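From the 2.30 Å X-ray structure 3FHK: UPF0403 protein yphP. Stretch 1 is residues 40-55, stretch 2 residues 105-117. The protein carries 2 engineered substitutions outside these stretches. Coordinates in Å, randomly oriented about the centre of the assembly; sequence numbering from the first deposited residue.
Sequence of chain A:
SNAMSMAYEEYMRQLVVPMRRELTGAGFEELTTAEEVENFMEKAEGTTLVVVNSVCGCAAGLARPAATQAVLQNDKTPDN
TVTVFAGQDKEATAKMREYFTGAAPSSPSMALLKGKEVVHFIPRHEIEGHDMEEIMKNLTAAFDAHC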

ATOM      1  N   PHE A  40     -37.098   6.219  -3.792  1.00 49.97           N
ATOM      2  CA  PHE A  40     -37.310   6.481  -5.199  1.00 41.70           C
ATOM      3  C   PHE A  40     -38.262   5.458  -5.817  1.00 43.94           C
ATOM      4  O   PHE A  40     -39.276   5.825  -6.394  1.00 51.83           O
ATOM      5  CB  PHE A  40     -35.999   6.503  -5.986  1.00 41.22           C
ATOM      6  CG  PHE A  40     -36.219   6.583  -7.464  1.00 44.18           C
ATOM      7  CD1 PHE A  40     -36.542   7.800  -8.063  1.00 38.89           C
ATOM      8  CD2 PHE A  40     -36.172   5.436  -8.251  1.00 39.33           C
ATOM      9  CE1 PHE A  40     -36.787   7.877  -9.421  1.00 36.38           C
ATOM     10  CE2 PHE A  40     -36.408   5.504  -9.612  1.00 37.11           C
ATOM     11  CZ  PHE A  40     -36.721   6.724 -10.201  1.00 34.00           C
ATOM     12  N   MET A  41     -37.925   4.178  -5.698  1.00 39.75           N
ATOM     13  CA  MET A  41     -38.685   3.123  -6.361  1.00 45.97           C
ATOM     14  C   MET A  41     -40.157   3.067  -5.934  1.00 47.30           C
ATOM     15  O   MET A  41     -41.022   2.813  -6.761  1.00 50.38           O
ATOM     16  CB  MET A  41     -38.000   1.756  -6.204  1.00 48.80           C
ATOM     17  CG  MET A  41     -36.643   1.663  -6.913  1.00 50.11           C
ATOM     18  SD  MET A  41     -36.747   1.670  -8.719  1.00 27.77           S
ATOM     19  CE  MET A  41     -37.116  -0.049  -9.044  1.00 35.33           C
ATOM     20  N   GLU A  42     -40.449   3.326  -4.664  1.00 49.91           N
ATOM     21  CA  GLU A  42     -41.849   3.311  -4.220  1.00 56.86           C
ATOM     22  C   GLU A  42     -42.661   4.535  -4.668  1.00 57.71           C
ATOM     23  O   GLU A  42     -43.873   4.569  -4.499  1.00 62.99           O
ATOM     24  CB  GLU A  42     -41.966   3.132  -2.699  1.00 56.33           C
ATOM     25  CG  GLU A  42     -41.342   1.849  -2.153  1.00 64.76           C
ATOM     26  CD  GLU A  42     -41.847   0.581  -2.837  1.00 66.71           C
ATOM     27  OE1 GLU A  42     -43.036   0.510  -3.211  1.00 70.67           O
ATOM     28  OE2 GLU A  42     -41.044  -0.359  -2.988  1.00 66.47           O
ATOM     29  N   LYS A  43     -41.998   5.533  -5.239  1.00 60.20           N
ATOM     30  CA  LYS A  43     -42.688   6.738  -5.694  1.00 61.47           C
ATOM     31  C   LYS A  43     -42.556   6.942  -7.201  1.00 60.12           C
ATOM     32  O   LYS A  43     -43.287   7.731  -7.798  1.00 60.25           O
ATOM     33  CB  LYS A  43     -42.140   7.975  -4.981  1.00 65.06           C
ATOM     34  CG  LYS A  43     -42.196   7.936  -3.462  1.00 69.05           C
ATOM     35  CD  LYS A  43     -41.553   9.197  -2.882  1.00 72.36           C
ATOM     36  CE  LYS A  43     -41.352   9.096  -1.375  1.00 75.09           C
ATOM     37  N   ALA A  44     -41.609   6.239  -7.811  1.00 59.47           N
ATOM     38  CA  ALA A  44     -41.306   6.441  -9.225  1.00 56.07           C
ATOM     39  C   ALA A  44     -42.548   6.353 -10.109  1.00 51.70           C
ATOM     40  O   ALA A  44     -43.374   5.452  -9.963  1.00 49.17           O
ATOM     41  CB  ALA A  44     -40.240   5.450  -9.695  1.00 51.38           C
ATOM     42  N   GLU A  45     -42.664   7.303 -11.026  1.00 51.26           N
ATOM     43  CA  GLU A  45     -43.746   7.318 -11.995  1.00 50.09           C
ATOM     44  C   GLU A  45     -43.193   7.475 -13.402  1.00 46.24           C
ATOM     45  O   GLU A  45     -42.169   8.138 -13.613  1.00 42.94           O
ATOM     46  CB  GLU A  45     -44.735   8.440 -11.679  1.00 51.48           C
ATOM     47  CG  GLU A  45     -45.806   8.031 -10.677  1.00 69.55           C
ATOM     48  CD  GLU A  45     -46.486   9.216 -10.013  1.00 80.76           C
ATOM     49  OE1 GLU A  45     -46.223  10.370 -10.422  1.00 80.86           O
ATOM     50  OE2 GLU A  45     -47.279   8.989  -9.075  1.00 82.98           O
ATOM     51  N   GLY A  46     -43.879   6.861 -14.360  1.00 34.91           N
ATOM     52  CA  GLY A  46     -43.459   6.906 -15.743  1.00 34.69           C
ATOM     53  C   GLY A  46     -42.240   6.033 -15.949  1.00 43.88           C
ATOM     54  O   GLY A  46     -42.058   5.038 -15.244  1.00 42.09           O
ATOM     55  N   THR A  47     -41.393   6.402 -16.906  1.00 37.34           N
ATOM     56  CA  THR A  47     -40.246   5.564 -17.224  1.00 36.62           C
ATOM     57  C   THR A  47     -38.972   5.996 -16.520  1.00 41.81           C
ATOM     58  O   THR A  47     -38.743   7.183 -16.265  1.00 45.30           O
ATOM     59  CB  THR A  47     -40.007   5.441 -18.738  1.00 38.54           C
ATOM     60  OG1 THR A  47     -39.801   6.743 -19.315  1.00 33.82           O
ATOM     61  CG2 THR A  47     -41.213   4.757 -19.396  1.00 37.02           C
ATOM     62  N   THR A  48     -38.148   5.002 -16.204  1.00 41.86           N
ATOM     63  CA  THR A  48     -36.878   5.232 -15.552  1.00 33.25           C
ATOM     64  C   THR A  48     -35.775   4.397 -16.180  1.00 32.05           C
ATOM     65  O   THR A  48     -35.960   3.213 -16.443  1.00 29.58           O
ATOM     66  CB  THR A  48     -36.943   4.911 -14.057  1.00 37.08           C
ATOM     67  OG1 THR A  48     -37.765   5.882 -13.397  1.00 40.21           O
ATOM     68  CG2 THR A  48     -35.533   4.941 -13.445  1.00 37.14           C
ATOM     69  N   LEU A  49     -34.639   5.038 -16.440  1.00 29.13           N
ATOM     70  CA  LEU A  49     -33.413   4.322 -16.762  1.00 33.20           C
ATOM     71  C   LEU A  49     -32.581   4.206 -15.499  1.00 31.27           C
ATOM     72  O   LEU A  49     -32.193   5.207 -14.900  1.00 32.96           O
ATOM     73  CB  LEU A  49     -32.606   5.027 -17.855  1.00 25.18           C
ATOM     74  CG  LEU A  49     -31.299   4.300 -18.185  1.00 33.58           C
ATOM     75  CD1 LEU A  49     -31.616   2.928 -18.729  1.00 31.43           C
ATOM     76  CD2 LEU A  49     -30.419   5.093 -19.175  1.00 26.46           C
ATOM     77  N   VAL A  50     -32.338   2.974 -15.087  1.00 32.71           N
ATOM     78  CA  VAL A  50     -31.490   2.699 -13.951  1.00 28.92           C
ATOM     79  C   VAL A  50     -30.174   2.203 -14.516  1.00 32.52           C
ATOM     80  O   VAL A  50     -30.138   1.313 -15.379  1.00 31.01           O
ATOM     81  CB  VAL A  50     -32.115   1.612 -13.034  1.00 32.61           C
ATOM     82  CG1 VAL A  50     -31.154   1.226 -11.910  1.00 26.11           C
ATOM     83  CG2 VAL A  50     -33.473   2.090 -12.463  1.00 18.15           C
ATOM     84  N   VAL A  51     -29.084   2.796 -14.057  1.00 31.92           N
ATOM     85  CA  VAL A  51     -27.769   2.302 -14.426  1.00 32.16           C
ATOM     86  C   VAL A  51     -27.098   1.726 -13.198  1.00 32.04           C
ATOM     87  O   VAL A  51     -26.941   2.400 -12.177  1.00 30.74           O
ATOM     88  CB  VAL A  51     -26.879   3.400 -15.027  1.00 32.12           C
ATOM     89  CG1 VAL A  51     -25.473   2.853 -15.299  1.00 24.29           C
ATOM     90  CG2 VAL A  51     -27.511   3.945 -16.300  1.00 27.45           C
ATOM     91  N   VAL A  52     -26.740   0.457 -13.287  1.00 28.28           N
ATOM     92  CA  VAL A  52     -25.933  -0.149 -12.249  1.00 27.54           C
ATOM     93  C   VAL A  52     -24.477   0.056 -12.606  1.00 30.94           C
ATOM     94  O   VAL A  52     -23.933  -0.611 -13.498  1.00 33.67           O
ATOM     95  CB  VAL A  52     -26.244  -1.627 -12.085  1.00 23.89           C
ATOM     96  CG1 VAL A  52     -25.284  -2.239 -11.075  1.00 20.15           C
ATOM     97  CG2 VAL A  52     -27.679  -1.786 -11.633  1.00 32.65           C
ATOM     98  N   ASN A  53     -23.864   1.003 -11.908  1.00 30.93           N
ATOM     99  CA  ASN A  53     -22.527   1.464 -12.223  1.00 32.43           C
ATOM    100  C   ASN A  53     -21.487   0.500 -11.662  1.00 33.49           C
ATOM    101  O   ASN A  53     -21.828  -0.394 -10.885  1.00 31.28           O
ATOM    102  CB  ASN A  53     -22.335   2.880 -11.675  1.00 33.71           C
ATOM    103  CG  ASN A  53     -21.247   3.650 -12.403  1.00 35.97           C
ATOM    104  OD1 ASN A  53     -20.638   3.149 -13.351  1.00 31.29           O
ATOM    105  ND2 ASN A  53     -20.990   4.873 -11.953  1.00 34.97           N
ATOM    106  N   SER A  54     -20.231   0.674 -12.069  1.00 37.83           N
ATOM    107  CA  SER A  54     -19.151  -0.238 -11.692  1.00 37.96           C
ATOM    108  C   SER A  54     -17.792   0.392 -12.004  1.00 42.07           C
ATOM    109  O   SER A  54     -17.699   1.284 -12.836  1.00 37.05           O
ATOM    110  CB  SER A  54     -19.296  -1.566 -12.448  1.00 33.26           C
ATOM    111  OG  SER A  54     -18.081  -2.311 -12.444  1.00 43.56           O
ATOM    112  N   VAL A  55     -16.739  -0.088 -11.347  1.00 39.95           N
ATOM    113  CA  VAL A  55     -15.387   0.440 -11.551  1.00 38.62           C
ATOM    114  C   VAL A  55     -14.681  -0.119 -12.796  1.00 36.48           C
ATOM    115  O   VAL A  55     -13.703   0.449 -13.286  1.00 43.34           O
ATOM    116  CB  VAL A  55     -14.506   0.159 -10.312  1.00 47.71           C
ATOM    117  CG1 VAL A  55     -13.093   0.652 -10.531  1.00 56.86           C
ATOM    118  CG2 VAL A  55     -15.097   0.824  -9.091  1.00 51.71           C
ATOM    119  N   PRO A 105     -27.829 -10.848 -10.759  1.00 33.94           N
ATOM    120  CA  PRO A 105     -26.995  -9.653 -10.572  1.00 30.08           C
ATOM    121  C   PRO A 105     -25.841  -9.612 -11.567  1.00 37.85           C
ATOM    122  O   PRO A 105     -25.235 -10.649 -11.833  1.00 39.44           O
ATOM    123  CB  PRO A 105     -26.434  -9.838  -9.162  1.00 34.96           C
ATOM    124  CG  PRO A 105     -26.509 -11.310  -8.906  1.00 28.46           C
ATOM    125  CD  PRO A 105     -27.701 -11.808  -9.650  1.00 28.58           C
ATOM    126  N   SER A 106     -25.559  -8.432 -12.118  1.00 37.78           N
ATOM    127  CA  SER A 106     -24.354  -8.214 -12.906  1.00 36.32           C
ATOM    128  C   SER A 106     -24.037  -6.725 -12.942  1.00 37.33           C
ATOM    129  O   SER A 106     -24.882  -5.892 -12.616  1.00 39.12           O
ATOM    130  CB  SER A 106     -24.489  -8.778 -14.326  1.00 36.21           C
ATOM    131  OG  SER A 106     -25.344  -7.984 -15.135  1.00 33.24           O
ATOM    132  N   SER A 107     -22.827  -6.401 -13.376  1.00 35.17           N
ATOM    133  CA  SER A 107     -22.286  -5.059 -13.218  1.00 41.68           C
ATOM    134  C   SER A 107     -21.208  -4.825 -14.281  1.00 37.41           C
ATOM    135  O   SER A 107     -20.286  -5.633 -14.412  1.00 34.54           O
ATOM    136  CB  SER A 107     -21.666  -4.961 -11.823  1.00 43.51           C
ATOM    137  OG  SER A 107     -21.263  -3.649 -11.526  1.00 59.38           O
ATOM    138  N   PRO A 108     -21.326  -3.742 -15.068  1.00 33.80           N
ATOM    139  CA  PRO A 108     -22.429  -2.783 -15.079  1.00 33.58           C
ATOM    140  C   PRO A 108     -23.647  -3.432 -15.700  1.00 33.03           C
ATOM    141  O   PRO A 108     -23.521  -4.437 -16.385  1.00 32.56           O
ATOM    142  CB  PRO A 108     -21.914  -1.693 -16.026  1.00 26.70           C
ATOM    143  CG  PRO A 108     -21.018  -2.456 -16.971  1.00 24.61           C
ATOM    144  CD  PRO A 108     -20.282  -3.361 -16.044  1.00 25.20           C
ATOM    145  N   SER A 109     -24.818  -2.869 -15.458  1.00 30.45           N
ATOM    146  CA  SER A 109     -26.012  -3.332 -16.146  1.00 30.32           C
ATOM    147  C   SER A 109     -27.013  -2.187 -16.149  1.00 30.99           C
ATOM    148  O   SER A 109     -26.799  -1.174 -15.486  1.00 29.32           O
ATOM    149  CB  SER A 109     -26.564  -4.613 -15.493  1.00 27.92           C
ATOM    150  OG  SER A 109     -26.887  -4.411 -14.123  1.00 28.62           O
ATOM    151  N   MET A 110     -28.093  -2.328 -16.904  1.00 32.58           N
ATOM    152  CA  MET A 110     -29.069  -1.248 -17.004  1.00 31.75           C
ATOM    153  C   MET A 110     -30.497  -1.798 -17.022  1.00 36.14           C
ATOM    154  O   MET A 110     -30.760  -2.847 -17.603  1.00 31.11           O
ATOM    155  CB  MET A 110     -28.799  -0.412 -18.253  1.00 21.83           C
ATOM    156  CG  MET A 110     -27.441   0.304 -18.256  1.00 30.65           C
ATOM    157  SD  MET A 110     -27.138   1.278 -19.755  1.00 30.53           S
ATOM    158  CE  MET A 110     -26.187   0.103 -20.704  1.00 45.49           C
ATOM    159  N   ALA A 111     -31.416  -1.098 -16.365  1.00 29.37           N
ATOM    160  CA  ALA A 111     -32.822  -1.428 -16.483  1.00 24.62           C
ATOM    161  C   ALA A 111     -33.660  -0.218 -16.860  1.00 33.31           C
ATOM    162  O   ALA A 111     -33.479   0.876 -16.317  1.00 34.60           O
ATOM    163  CB  ALA A 111     -33.356  -2.067 -15.189  1.00 30.30           C
ATOM    164  N   LEU A 112     -34.563  -0.438 -17.815  1.00 29.75           N
ATOM    165  CA  LEU A 112     -35.636   0.486 -18.136  1.00 27.05           C
ATOM    166  C   LEU A 112     -36.868   0.050 -17.338  1.00 34.47           C
ATOM    167  O   LEU A 112     -37.336  -1.090 -17.472  1.00 28.94           O
ATOM    168  CB  LEU A 112     -35.951   0.433 -19.632  1.00 27.18           C
ATOM    169  CG  LEU A 112     -36.267   1.737 -20.380  1.00 41.87           C
ATOM    170  CD1 LEU A 112     -37.243   1.489 -21.525  1.00 33.24           C
ATOM    171  CD2 LEU A 112     -36.802   2.822 -19.461  1.00 46.33           C
ATOM    172  N   LEU A 113     -37.376   0.951 -16.500  1.00 40.32           N
ATOM    173  CA  LEU A 113     -38.569   0.687 -15.691  1.00 38.21           C
ATOM    174  C   LEU A 113     -39.793   1.407 -16.225  1.00 41.05           C
ATOM    175  O   LEU A 113     -39.688   2.475 -16.821  1.00 41.35           O
ATOM    176  CB  LEU A 113     -38.362   1.199 -14.268  1.00 38.04           C
ATOM    177  CG  LEU A 113     -37.562   0.397 -13.247  1.00 43.58           C
ATOM    178  CD1 LEU A 113     -36.557  -0.524 -13.906  1.00 43.05           C
ATOM    179  CD2 LEU A 113     -36.887   1.369 -12.296  1.00 43.21           C
ATOM    180  N   LYS A 114     -40.957   0.812 -15.998  1.00 38.48           N
ATOM    181  CA  LYS A 114     -42.226   1.522 -16.058  1.00 37.45           C
ATOM    182  C   LYS A 114     -42.756   1.377 -14.641  1.00 38.66           C
ATOM    183  O   LYS A 114     -42.900   0.255 -14.152  1.00 36.72           O
ATOM    184  CB  LYS A 114     -43.171   0.866 -17.064  1.00 39.73           C
ATOM    185  CG  LYS A 114     -44.580   1.443 -17.091  1.00 54.11           C
ATOM    186  CD  LYS A 114     -44.817   2.349 -18.296  1.00 66.56           C
ATOM    187  CE  LYS A 114     -44.213   3.731 -18.097  1.00 81.77           C
ATOM    188  NZ  LYS A 114     -44.481   4.653 -19.247  1.00 87.50           N
ATOM    189  N   GLY A 115     -43.004   2.495 -13.963  1.00 38.11           N
ATOM    190  CA  GLY A 115     -43.185   2.461 -12.522  1.00 37.73           C
ATOM    191  C   GLY A 115     -41.942   1.837 -11.904  1.00 44.44           C
ATOM    192  O   GLY A 115     -40.820   2.277 -12.168  1.00 41.00           O
ATOM    193  N   LYS A 116     -42.122   0.796 -11.100  1.00 44.33           N
ATOM    194  CA  LYS A 116     -40.974   0.065 -10.568  1.00 47.76           C
ATOM    195  C   LYS A 116     -40.802  -1.320 -11.215  1.00 50.41           C
ATOM    196  O   LYS A 116     -40.056  -2.164 -10.720  1.00 51.59           O
ATOM    197  CB  LYS A 116     -41.046  -0.038  -9.043  1.00 44.27           C
ATOM    198  CG  LYS A 116     -42.274  -0.746  -8.520  1.00 45.60           C
ATOM    199  CD  LYS A 116     -42.303  -0.769  -6.994  1.00 46.11           C
ATOM    200  CE  LYS A 116     -43.336  -1.769  -6.480  1.00 57.43           C
ATOM    201  NZ  LYS A 116     -43.253  -1.953  -4.999  1.00 64.22           N
ATOM    202  N   GLU A 117     -41.486  -1.539 -12.332  1.00 41.11           N
ATOM    203  CA  GLU A 117     -41.386  -2.798 -13.061  1.00 40.06           C
ATOM    204  C   GLU A 117     -40.394  -2.696 -14.221  1.00 36.41           C
ATOM    205  O   GLU A 117     -40.443  -1.745 -14.996  1.00 39.15           O
ATOM    206  CB  GLU A 117     -42.759  -3.201 -13.610  1.00 38.15           C
ATOM    207  CG  GLU A 117     -42.690  -4.387 -14.570  1.00 66.57           C
ATOM    208  CD  GLU A 117     -43.934  -4.534 -15.439  1.00 85.06           C
ATOM    209  OE1 GLU A 117     -44.609  -5.583 -15.331  1.00 91.33           O
ATOM    210  OE2 GLU A 117     -44.236  -3.606 -16.226  1.00 87.30           O
TER
HETATM  211  O   HOH W   1     -39.939   4.678 -13.243  1.00 28.84           O

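Neighbouring strands in a sheet are joined by their backbones, but the relief of their side chains decides how well the surfaces fit. The pairing of residues 47-53 with 109-114 in UPF0403 protein yphP is a compact example. The two strands run antiparallel, at 162° between their directions, and the stretches together bury 1003 Å² against each other.

The ladder is regular. Thr 48, Val 50 and Val 52 face Leu 113, Ala 111 and Ser 109 in hydrogen-bonded pairs, each bonded in both directions. At the centre, Val 50 N donates to Ala 111 O (2.7 Å, nearly linear) and Ala 111 N returns the bond to Val 50 O (2.9 Å). Between these pairs CA-H...O contacts fill in, such as Met 110 CA to Val 50 O at 3.2 Å. Beyond the strand, Gly 115 N donates to Gly 46 O at 3.0 Å, extending the pattern to two glycines whose positive phi angles suit a residue without a side chain.

Shape matters most on the face carrying Thr 48, Val 50, Ala 111 and Leu 113. Ala 111 is the low point, its methyl CB lying 4.4 Å from Val 50 CB. Leu 113 is the bump: its CD2 reaches diagonally to Val 50 CG2 at 3.5 Å, and Met 41, from the preceding helix, brings its CE to 3.6 Å from that same CD2. One methyl thus touches both a strand valine and a helix methionine, an apolar contact that links the helix to the sheet. Farther along this face, Val 52 CB lies 3.5 Å from Ser 109 OG, a small side chain whose hydroxyl is occupied by donating to Ser 106 O at 2.9 Å.

On the other face the apolar side chains of the two strands meet at longer range. Val 51 CG2 meets Met 110 CG at 4.1 Å, and Leu 49 CD1 approaches Met 110 CB at 4.4 Å, so the base of the methionine is touched by two neighbours while its end leads away.

The ends close differently. Past the strands, Ser 54 CB comes within 3.0 Å of Ser 107 OG, just before the cis peptide bond preceding Pro 108. At the opposite end, a type II' turn from Lys 114 to Glu 117 places Lys 116 over the helix: its CB lies 3.7 Å from Met 41 O, and its extended chain carries NZ to a salt bridge with Glu 42 OE1 at 3.1 Å. A water accepts from Thr 48 OG1 and donates to Gly 46 O and Gly 115 O, bridging the stretches beside the turn.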